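Hydrolase (PDB 4QKU) probably hydrolyses fumarylacetoacetate to fumarate and acetoacetate, the last step of phenylalanine and tyrosine breakdown, as a metal-dependent member of the FAH family. Local coordinates at residues R16-D20 / P21-S25; W26-T29 / A30-P33; S109-S113 / R114-T118. All blocks are in the same frame, centred on the assembly; numbering follows the deposited sequence.

Contact 1: residues R16-D20 / P21-S25; sequences RATLD and PARKS
With CG anti to the backbone N (chi1 -163°), the Arg23 side chain sets out beside its own carbonyl carbon, and a bend at chi3 (-77°) then folds the guanidinium back over the end of the 3-10 turn at 17-19. Asp20 also holds CG anti to its N, which carries the carboxylate forward along the chain to the amide of Ala22. These two side chains accompany a type I beta turn from Asp20 to Arg23. The turn is closed by Arg23 N donating to Asp20 O at 3.1 Å, with an N-H...O angle of 158°; Pro21 and Ala22 fill its two corners. Inside it, Ala22 N donates to Asp20 OD1 at 3.2 Å. That bond is nearly straight, but the donor stands well above the carboxylate plane. Main-chain and side-chain oxygens of Asp20 thus take successive amides of the turn.

The guanidinium lies flat over a peptide oxygen: Ala17 O sits over the centre of its plane, 3.4 Å from Arg23 CZ. The carbonyl oxygen lies against the guanidinium face, an electrostatically favourable contact in principle; the angle at Arg23 NH2 is too poor for a hydrogen bond, and Ala17 O already accepts from Asp20 N in the 3-10 turn. Ala17 CB reaches Arg23 NH2 at 3.9 Å, and Thr18 CG2 passes Arg23 NH1 at 4.1 Å. Arg23 NH1 finds its hydrogen bond outside, at Ser109 OG on helix 98-111, while Thr18 OG1 bonds to Trp15 O and Arg105 NE. Gln40 NE2 donates to both Asp20 O and Arg23 O. The arrangement is an Asx turn within a type I beta turn, with aspartate first and proline second, following a 3-10 turn in the N-terminal segment before strand 44-49.

Contact 2: residues W26-T29 / A30-P33; sequences WIET and ANDP
Ala30 marks the tight side of this short 3-10 turn: its CB lies 3.2 Å from Ile27 O, and its N donates to that same oxygen at 3.1 Å. Asn31 N follows by donating to Glu28 O at 3.0 Å, with an N-H...O angle of 149°. In both bonds the donor stands out of the carbonyl plane. The next bond of the series, Asp32 N to Thr29 O, is weak at 3.4 Å. Ile27 and Ala30, both buried, rest on Leu60 of strand 55-60.

The other side is polar and more open. Glu28 CG is anti to the backbone N, and a bend at chi2 (59°) brings OE2 to Asn31 ND2; the two side chains cross at about a right angle, with carboxylate and amide planes 72° apart. Asn31 ND2 donates to Glu28 OE2 in a straight but weak bond of 3.4 Å. Stronger partners hold both groups, since Glu28 OE1 forms a salt bridge with Arg114 NH1 and Asn31 ND2 bonds to Ser25 O. Successive i+3 to i backbone bonds are the mark of a 3-10 turn, here with Ile27 and Ala30 laid against strand 55-60 of the N-terminal antiparallel sheet.

Contact 3: residues S109-S113 / R114-T118; sequences SALFS and RDDAT
This is a local turn contact joining the end of helix 98-111 to the start of the short, weakly bonded helix 117-120, with Leu111 and Asp116 meeting across it. Asp116 OD2 lies 3.4 Å from Leu111 CA, and Leu111 CD1 passes Thr118 CB at 4.1 Å. A type I beta turn from Ser113 to Asp116 makes the link; Asp116 N donates to Ser113 O at 2.9 Å, nearly straight at 167°. With CG anti to its N (chi1 -167°), Asp116 turns its carboxylate in between, OD1 toward Thr118 and OD2 beside Ala110 and Leu111, and N-caps the second helix. Its OD1 takes two donors: Thr118 N at 3.1 Å, from above the carboxylate plane, and Thr118 OG1 at 2.8 Å, on the syn lone pair. Asp116 OD2 lies 3.1 Å from Ala110 O; these two acceptors would repel, an effect that the donors on OD1 and the helix start probably offset. One water donates to both Leu111 O and Asp116 O, bridging the two backbones. Just past the first helix, Ser113 OG donates back to Ser109 O at 2.7 Å. Leu111 and Phe112 pack on Leu119 of helix 117-120, while Ser109 and Phe112 touch the N-terminal segment preceding strand 44-49.

All three are local turns far from the metal site and on the same side of the chain's centre, and they touch one another. None is a core contact: contact 1 is at the surface, and contacts 2 and 3 are partly buried. Contacts 1 and 2 belong to one segment before strand 44-49, and both meet contact 3, which joins helices 98-111 and 117-120. Their chemistry differs: a cation over a peptide oxygen in contact 1, 3-10 bonds beside a weak carboxylate-amide pair in contact 2, an aspartate cap and bridging water in contact 3. Between contacts 2 and 3, Trp26 NE1 hydrogen-bonds to Leu111 O (3.1 Å), and the Trp26 and Phe112 rings meet.

Contact 1: residues R16-D20 / P21-S25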
ATOM      1  N   ARG B  16      26.002 -20.400  11.261  1.00 33.81           N
ATOM      2  CA  ARG B  16      25.548 -20.816  12.580  1.00 33.77           C
ATOM      3  C   ARG B  16      26.616 -20.604  13.655  1.00 32.89           C
ATOM      4  O   ARG B  16      26.284 -20.493  14.844  1.00 33.84           O
ATOM      5  CB  ARG B  16      25.033 -22.254  12.554  1.00 34.06           C
ATOM      6  CG  ARG B  16      23.733 -22.374  11.788  1.00 34.04           C
ATOM      7  CD  ARG B  16      23.293 -23.814  11.689  1.00 35.18           C
ATOM      8  NE  ARG B  16      21.932 -23.967  11.172  1.00 36.75           N
ATOM      9  CZ  ARG B  16      20.813 -23.809  11.885  1.00 37.88           C
ATOM     10  NH1 ARG B  16      20.852 -23.471  13.174  1.00 37.92           N
ATOM     11  NH2 ARG B  16      19.628 -23.976  11.297  1.00 39.21           N
ATOM     12  N   ALA B  17      27.880 -20.500  13.236  1.00 32.24           N
ATOM     13  CA  ALA B  17      28.996 -20.141  14.135  1.00 31.26           C
ATOM     14  C   ALA B  17      28.879 -18.698  14.679  1.00 30.16           C
ATOM     15  O   ALA B  17      29.344 -18.401  15.788  1.00 31.39           O
ATOM     16  CB  ALA B  17      30.321 -20.328  13.413  1.00 31.53           C
ATOM     17  N   THR B  18      28.240 -17.827  13.904  1.00 27.59           N
ATOM     18  CA  THR B  18      27.996 -16.457  14.313  1.00 26.77           C
ATOM     19  C   THR B  18      26.941 -16.357  15.417  1.00 26.46           C
ATOM     20  O   THR B  18      26.738 -15.274  15.951  1.00 25.36           O
ATOM     21  CB  THR B  18      27.492 -15.585  13.139  1.00 25.74           C
ATOM     22  OG1 THR B  18      26.183 -16.027  12.733  1.00 24.96           O
ATOM     23  CG2 THR B  18      28.454 -15.627  11.951  1.00 25.60           C
ATOM     24  N   LEU B  19      26.249 -17.452  15.741  1.00 26.90           N
ATOM     25  CA  LEU B  19      25.272 -17.438  16.845  1.00 27.60           C
ATOM     26  C   LEU B  19      25.894 -17.865  18.176  1.00 27.85           C
ATOM     27  O   LEU B  19      25.205 -17.898  19.187  1.00 27.86           O
ATOM     28  CB  LEU B  19      24.068 -18.349  16.544  1.00 28.04           C
ATOM     29  CG  LEU B  19      23.398 -18.215  15.178  1.00 28.59           C
ATOM     30  CD1 LEU B  19      22.494 -19.406  14.867  1.00 28.81           C
ATOM     31  CD2 LEU B  19      22.629 -16.914  15.103  1.00 28.54           C
ATOM     32  N   ASP B  20      27.174 -18.227  18.153  1.00 28.97           N
ATOM     33  CA  ASP B  20      27.903 -18.701  19.333  1.00 29.72           C
ATOM     34  C   ASP B  20      27.864 -17.693  20.485  1.00 29.75           C
ATOM     35  O   ASP B  20      28.387 -16.592  20.359  1.00 29.42           O
ATOM     36  CB  ASP B  20      29.349 -18.982  18.946  1.00 30.36           C
ATOM     37  CG  ASP B  20      30.158 -19.602  20.064  1.00 31.76           C
ATOM     38  OD1 ASP B  20      29.580 -19.977  21.113  1.00 33.36           O
ATOM     39  OD2 ASP B  20      31.387 -19.732  19.891  1.00 31.59           O
ATOM     40  N   PRO B  21      27.245 -18.072  21.618  1.00 30.10           N
ATOM     41  CA  PRO B  21      27.129 -17.143  22.759  1.00 29.68           C
ATOM     42  C   PRO B  21      28.449 -16.764  23.390  1.00 29.08           C
ATOM     43  O   PRO B  21      28.536 -15.750  24.069  1.00 29.35           O
ATOM     44  CB  PRO B  21      26.286 -17.932  23.768  1.00 29.85           C
ATOM     45  CG  PRO B  21      25.482 -18.875  22.939  1.00 30.12           C
ATOM     46  CD  PRO B  21      26.394 -19.268  21.805  1.00 30.21           C
ATOM     47  N   ALA B  22      29.471 -17.578  23.160  1.00 29.10           N
ATOM     48  CA  ALA B  22      30.817 -17.326  23.679  1.00 28.48           C
ATOM     49  C   ALA B  22      31.551 -16.264  22.869  1.00 27.76           C
ATOM     50  O   ALA B  22      32.531 -15.707  23.325  1.00 29.35           O
ATOM     51  CB  ALA B  22      31.623 -18.610  23.674  1.00 28.77           C
ATOM     52  N   ARG B  23      31.074 -15.960  21.675  1.00 26.25           N
ATOM     53  CA  ARG B  23      31.750 -14.988  20.847  1.00 25.35           C
ATOM     54  C   ARG B  23      31.609 -13.582  21.451  1.00 23.66           C
ATOM     55  O   ARG B  23      30.573 -13.219  22.030  1.00 22.81           O
ATOM     56  CB  ARG B  23      31.214 -15.055  19.404  1.00 24.98           C
ATOM     57  CG  ARG B  23      32.122 -14.387  18.400  1.00 25.29           C
ATOM     58  CD  ARG B  23      31.785 -14.784  16.980  1.00 25.45           C
ATOM     59  NE  ARG B  23      32.274 -16.118  16.639  1.00 26.59           N
ATOM     60  CZ  ARG B  23      32.266 -16.633  15.409  1.00 27.67           C
ATOM     61  NH1 ARG B  23      31.793 -15.939  14.364  1.00 28.16           N
ATOM     62  NH2 ARG B  23      32.713 -17.860  15.203  1.00 28.18           N
ATOM     63  N   LYS B  24      32.670 -12.791  21.308  1.00 22.87           N
ATOM     64  CA  LYS B  24      32.727 -11.421  21.848  1.00 21.77           C
ATOM     65  C   LYS B  24      33.456 -10.521  20.868  1.00 21.30           C
ATOM     66  O   LYS B  24      34.237 -11.004  20.039  1.00 21.22           O
ATOM     67  CB  LYS B  24      33.479 -11.403  23.201  1.00 21.97           C
ATOM     68  CG  LYS B  24      32.889 -12.281  24.290  1.00 21.88           C
ATOM     69  CD  LYS B  24      31.536 -11.763  24.766  1.00 21.49           C
ATOM     70  CE  LYS B  24      30.669 -12.900  25.265  1.00 21.47           C
ATOM     71  NZ  LYS B  24      29.309 -12.434  25.610  1.00 20.96           N
ATOM     72  N   SER B  25      33.253  -9.208  21.021  1.00 20.91           N
ATOM     73  CA  SER B  25      33.914  -8.211  20.193  1.00 20.49           C
ATOM     74  C   SER B  25      34.991  -7.386  20.914  1.00 20.52           C
ATOM     75  O   SER B  25      34.969  -7.220  22.143  1.00 20.16           O
ATOM     76  CB  SER B  25      32.869  -7.276  19.618  1.00 20.27           C
ATOM     77  OG  SER B  25      33.425  -6.477  18.588  1.00 21.03           O
TER

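Contact 2: residues W26-T29 / A30-P33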
ATOM      1  N   TRP B  26      35.937  -6.876  20.124  1.00 20.29           N
ATOM      2  CA  TRP B  26      36.910  -5.884  20.613  1.00 20.65           C
ATOM      3  C   TRP B  26      36.263  -4.465  20.715  1.00 20.62           C
ATOM      4  O   TRP B  26      36.848  -3.535  21.293  1.00 20.88           O
ATOM      5  CB  TRP B  26      38.175  -5.847  19.748  1.00 20.51           C
ATOM      6  CG  TRP B  26      37.941  -5.801  18.267  1.00 19.81           C
ATOM      7  CD1 TRP B  26      37.993  -6.849  17.393  1.00 19.57           C
ATOM      8  CD2 TRP B  26      37.636  -4.655  17.483  1.00 19.16           C
ATOM      9  NE1 TRP B  26      37.741  -6.425  16.116  1.00 19.02           N
ATOM     10  CE2 TRP B  26      37.516  -5.079  16.143  1.00 18.74           C
ATOM     11  CE3 TRP B  26      37.466  -3.306  17.778  1.00 19.04           C
ATOM     12  CZ2 TRP B  26      37.234  -4.205  15.109  1.00 18.39           C
ATOM     13  CZ3 TRP B  26      37.178  -2.429  16.723  1.00 18.60           C
ATOM     14  CH2 TRP B  26      37.067  -2.886  15.420  1.00 18.20           C
ATOM     15  N   ILE B  27      35.056  -4.328  20.186  1.00 20.09           N
ATOM     16  CA  ILE B  27      34.186  -3.229  20.568  1.00 20.32           C
ATOM     17  C   ILE B  27      33.526  -3.637  21.865  1.00 20.74           C
ATOM     18  O   ILE B  27      32.522  -4.370  21.874  1.00 20.38           O
ATOM     19  CB  ILE B  27      33.156  -2.926  19.464  1.00 20.08           C
ATOM     20  CG1 ILE B  27      33.910  -2.351  18.273  1.00 20.44           C
ATOM     21  CG2 ILE B  27      32.105  -1.939  19.935  1.00 19.66           C
ATOM     22  CD1 ILE B  27      33.150  -2.445  16.989  1.00 20.41           C
ATOM     23  N   GLU B  28      34.101  -3.140  22.957  1.00 21.51           N
ATOM     24  CA  GLU B  28      33.788  -3.609  24.297  1.00 22.21           C
ATOM     25  C   GLU B  28      32.343  -3.368  24.735  1.00 21.54           C
ATOM     26  O   GLU B  28      31.786  -4.150  25.490  1.00 20.99           O
ATOM     27  CB  GLU B  28      34.750  -2.976  25.330  1.00 23.67           C
ATOM     28  CG  GLU B  28      34.742  -3.681  26.695  1.00 24.71           C
ATOM     29  CD  GLU B  28      35.118  -5.164  26.614  1.00 25.44           C
ATOM     30  OE1 GLU B  28      36.165  -5.506  25.964  1.00 27.17           O
ATOM     31  OE2 GLU B  28      34.392  -5.996  27.217  1.00 25.60           O
ATOM     32  N   THR B  29      31.730  -2.303  24.249  1.00 21.47           N
ATOM     33  CA  THR B  29      30.344  -2.020  24.632  1.00 21.60           C
ATOM     34  C   THR B  29      29.367  -3.102  24.161  1.00 21.30           C
ATOM     35  O   THR B  29      28.284  -3.249  24.720  1.00 21.37           O
ATOM     36  CB  THR B  29      29.879  -0.651  24.123  1.00 21.36           C
ATOM     37  OG1 THR B  29      30.099  -0.542  22.707  1.00 20.85           O
ATOM     38  CG2 THR B  29      30.630   0.453  24.876  1.00 21.76           C
ATOM     39  N   ALA B  30      29.774  -3.870  23.156  1.00 21.25           N
ATOM     40  CA  ALA B  30      28.972  -4.958  22.649  1.00 21.18           C
ATOM     41  C   ALA B  30      28.859  -6.074  23.650  1.00 21.09           C
ATOM     42  O   ALA B  30      27.865  -6.795  23.676  1.00 21.21           O
ATOM     43  CB  ALA B  30      29.569  -5.493  21.355  1.00 21.39           C
ATOM     44  N   ASN B  31      29.886  -6.228  24.467  1.00 21.63           N
ATOM     45  CA  ASN B  31      29.959  -7.353  25.383  1.00 21.66           C
ATOM     46  C   ASN B  31      29.268  -7.066  26.707  1.00 22.43           C
ATOM     47  O   ASN B  31      29.324  -7.884  27.618  1.00 22.61           O
ATOM     48  CB  ASN B  31      31.417  -7.737  25.588  1.00 21.89           C
ATOM     49  CG  ASN B  31      32.166  -7.860  24.278  1.00 21.51           C
ATOM     50  OD1 ASN B  31      31.638  -8.362  23.286  1.00 20.72           O
ATOM     51  ND2 ASN B  31      33.419  -7.451  24.280  1.00 21.99           N
ATOM     52  N   ASP B  32      28.669  -5.889  26.845  1.00 23.04           N
ATOM     53  CA  ASP B  32      27.833  -5.650  27.994  1.00 24.81           C
ATOM     54  C   ASP B  32      26.600  -6.568  27.873  1.00 24.53           C
ATOM     55  O   ASP B  32      25.982  -6.614  26.822  1.00 23.89           O
ATOM     56  CB  ASP B  32      27.427  -4.187  28.088  1.00 25.59           C
ATOM     57  CG  ASP B  32      26.562  -3.890  29.317  1.00 27.24           C
ATOM     58  OD1 ASP B  32      25.601  -4.643  29.606  1.00 26.78           O
ATOM     59  OD2 ASP B  32      26.861  -2.889  30.010  1.00 28.84           O
ATOM     60  N   PRO B  33      26.268  -7.311  28.943  1.00 24.83           N
ATOM     61  CA  PRO B  33      25.139  -8.219  28.912  1.00 24.79           C
ATOM     62  C   PRO B  33      23.827  -7.555  28.549  1.00 24.84           C
ATOM     63  O   PRO B  33      22.964  -8.216  27.943  1.00 26.26           O
ATOM     64  CB  PRO B  33      25.072  -8.735  30.350  1.00 25.68           C
ATOM     65  CG  PRO B  33      26.482  -8.704  30.818  1.00 25.77           C
ATOM     66  CD  PRO B  33      27.109  -7.523  30.141  1.00 25.35           C
TER

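Contact 3: residues S109-S113 / R114-T118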
ATOM      1  N   SER B 109      30.980 -10.720  11.582  1.00 17.50           N
ATOM      2  CA  SER B 109      31.254 -11.477  12.803  1.00 17.87           C
ATOM      3  C   SER B 109      32.748 -11.821  12.969  1.00 18.45           C
ATOM      4  O   SER B 109      33.281 -11.744  14.063  1.00 18.68           O
ATOM      5  CB  SER B 109      30.440 -12.752  12.851  1.00 17.68           C
ATOM      6  OG  SER B 109      30.578 -13.352  14.117  1.00 18.09           O
ATOM      7  N   ALA B 110      33.403 -12.187  11.876  1.00 18.78           N
ATOM      8  CA  ALA B 110      34.812 -12.578  11.918  1.00 19.58           C
ATOM      9  C   ALA B 110      35.682 -11.376  12.178  1.00 19.62           C
ATOM     10  O   ALA B 110      36.529 -11.383  13.027  1.00 20.26           O
ATOM     11  CB  ALA B 110      35.215 -13.260  10.617  1.00 19.69           C
ATOM     12  N   LEU B 111      35.415 -10.311  11.465  1.00 20.01           N
ATOM     13  CA  LEU B 111      36.209  -9.085  11.581  1.00 20.09           C
ATOM     14  C   LEU B 111      36.141  -8.418  12.959  1.00 19.84           C
ATOM     15  O   LEU B 111      37.138  -7.865  13.432  1.00 20.06           O
ATOM     16  CB  LEU B 111      35.760  -8.091  10.508  1.00 19.57           C
ATOM     17  CG  LEU B 111      36.717  -6.915  10.302  1.00 19.91           C
ATOM     18  CD1 LEU B 111      38.068  -7.413   9.777  1.00 20.61           C
ATOM     19  CD2 LEU B 111      36.104  -5.876   9.380  1.00 19.40           C
ATOM     20  N   PHE B 112      34.968  -8.463  13.590  1.00 19.29           N
ATOM     21  CA  PHE B 112      34.759  -7.753  14.841  1.00 19.23           C
ATOM     22  C   PHE B 112      34.871  -8.643  16.036  1.00 19.73           C
ATOM     23  O   PHE B 112      34.679  -8.189  17.152  1.00 19.81           O
ATOM     24  CB  PHE B 112      33.425  -7.008  14.832  1.00 18.53           C
ATOM     25  CG  PHE B 112      33.426  -5.813  13.932  1.00 17.96           C
ATOM     26  CD1 PHE B 112      34.018  -4.635  14.344  1.00 18.03           C
ATOM     27  CD2 PHE B 112      32.893  -5.885  12.656  1.00 17.57           C
ATOM     28  CE1 PHE B 112      34.065  -3.532  13.518  1.00 17.80           C
ATOM     29  CE2 PHE B 112      32.933  -4.789  11.821  1.00 17.49           C
ATOM     30  CZ  PHE B 112      33.521  -3.601  12.259  1.00 17.61           C
ATOM     31  N   SER B 113      35.222  -9.908  15.797  1.00 20.56           N
ATOM     32  CA  SER B 113      35.589 -10.835  16.862  1.00 21.24           C
ATOM     33  C   SER B 113      36.862 -10.384  17.585  1.00 22.22           C
ATOM     34  O   SER B 113      37.866 -10.022  16.949  1.00 22.22           O
ATOM     35  CB  SER B 113      35.821 -12.233  16.305  1.00 21.69           C
ATOM     36  OG  SER B 113      34.610 -12.900  16.130  1.00 21.56           O
ATOM     37  N   ARG B 114      36.837 -10.495  18.906  1.00 22.81           N
ATOM     38  CA  ARG B 114      37.858  -9.883  19.753  1.00 24.02           C
ATOM     39  C   ARG B 114      39.304 -10.133  19.306  1.00 24.97           C
ATOM     40  O   ARG B 114      40.169  -9.275  19.496  1.00 24.83           O
ATOM     41  CB  ARG B 114      37.686 -10.345  21.194  1.00 24.79           C
ATOM     42  CG  ARG B 114      38.242  -9.362  22.204  1.00 25.82           C
ATOM     43  CD  ARG B 114      38.621  -9.969  23.543  1.00 27.04           C
ATOM     44  NE  ARG B 114      37.470 -10.324  24.364  1.00 27.60           N
ATOM     45  CZ  ARG B 114      36.807  -9.469  25.137  1.00 28.21           C
ATOM     46  NH1 ARG B 114      37.150  -8.169  25.196  1.00 28.13           N
ATOM     47  NH2 ARG B 114      35.780  -9.924  25.850  1.00 28.81           N
ATOM     48  N   ASP B 115      39.549 -11.318  18.741  1.00 25.61           N
ATOM     49  CA  ASP B 115      40.882 -11.775  18.410  1.00 26.71           C
ATOM     50  C   ASP B 115      41.357 -11.465  16.993  1.00 26.85           C
ATOM     51  O   ASP B 115      42.511 -11.741  16.660  1.00 27.57           O
ATOM     52  CB  ASP B 115      40.972 -13.274  18.662  1.00 27.96           C
ATOM     53  CG  ASP B 115      40.825 -13.626  20.135  1.00 28.98           C
ATOM     54  OD1 ASP B 115      40.945 -12.717  20.988  1.00 28.87           O
ATOM     55  OD2 ASP B 115      40.601 -14.826  20.433  1.00 30.77           O
ATOM     56  N   ASP B 116      40.492 -10.893  16.159  1.00 26.01           N
ATOM     57  CA  ASP B 116      40.884 -10.501  14.819  1.00 25.64           C
ATOM     58  C   ASP B 116      41.482  -9.124  14.958  1.00 25.86           C
ATOM     59  O   ASP B 116      40.787  -8.167  15.315  1.00 25.30           O
ATOM     60  CB  ASP B 116      39.675 -10.475  13.888  1.00 25.30           C
ATOM     61  CG  ASP B 116      40.049 -10.373  12.431  1.00 25.73           C
ATOM     62  OD1 ASP B 116      41.193  -9.959  12.106  1.00 26.48           O
ATOM     63  OD2 ASP B 116      39.169 -10.695  11.592  1.00 25.80           O
ATOM     64  N   ALA B 117      42.778  -9.034  14.677  1.00 26.27           N
ATOM     65  CA  ALA B 117      43.517  -7.787  14.797  1.00 26.59           C
ATOM     66  C   ALA B 117      43.378  -6.848  13.576  1.00 26.42           C
ATOM     67  O   ALA B 117      43.701  -5.676  13.681  1.00 27.02           O
ATOM     68  CB  ALA B 117      44.982  -8.087  15.032  1.00 27.34           C
ATOM     69  N   THR B 118      42.900  -7.367  12.449  1.00 25.71           N
ATOM     70  CA  THR B 118      42.932  -6.666  11.170  1.00 25.46           C
ATOM     71  C   THR B 118      42.399  -5.241  11.237  1.00 24.99           C
ATOM     72  O   THR B 118      43.105  -4.297  10.891  1.00 25.89           O
ATOM     73  CB  THR B 118      42.160  -7.464  10.094  1.00 25.48           C
ATOM     74  OG1 THR B 118      42.686  -8.803  10.016  1.00 26.36           O
ATOM     75  CG2 THR B 118      42.274  -6.798   8.732  1.00 25.39           C
TER
HETATM   76  O   HOH W   1      39.709  -6.796  13.194  1.00 12.48           O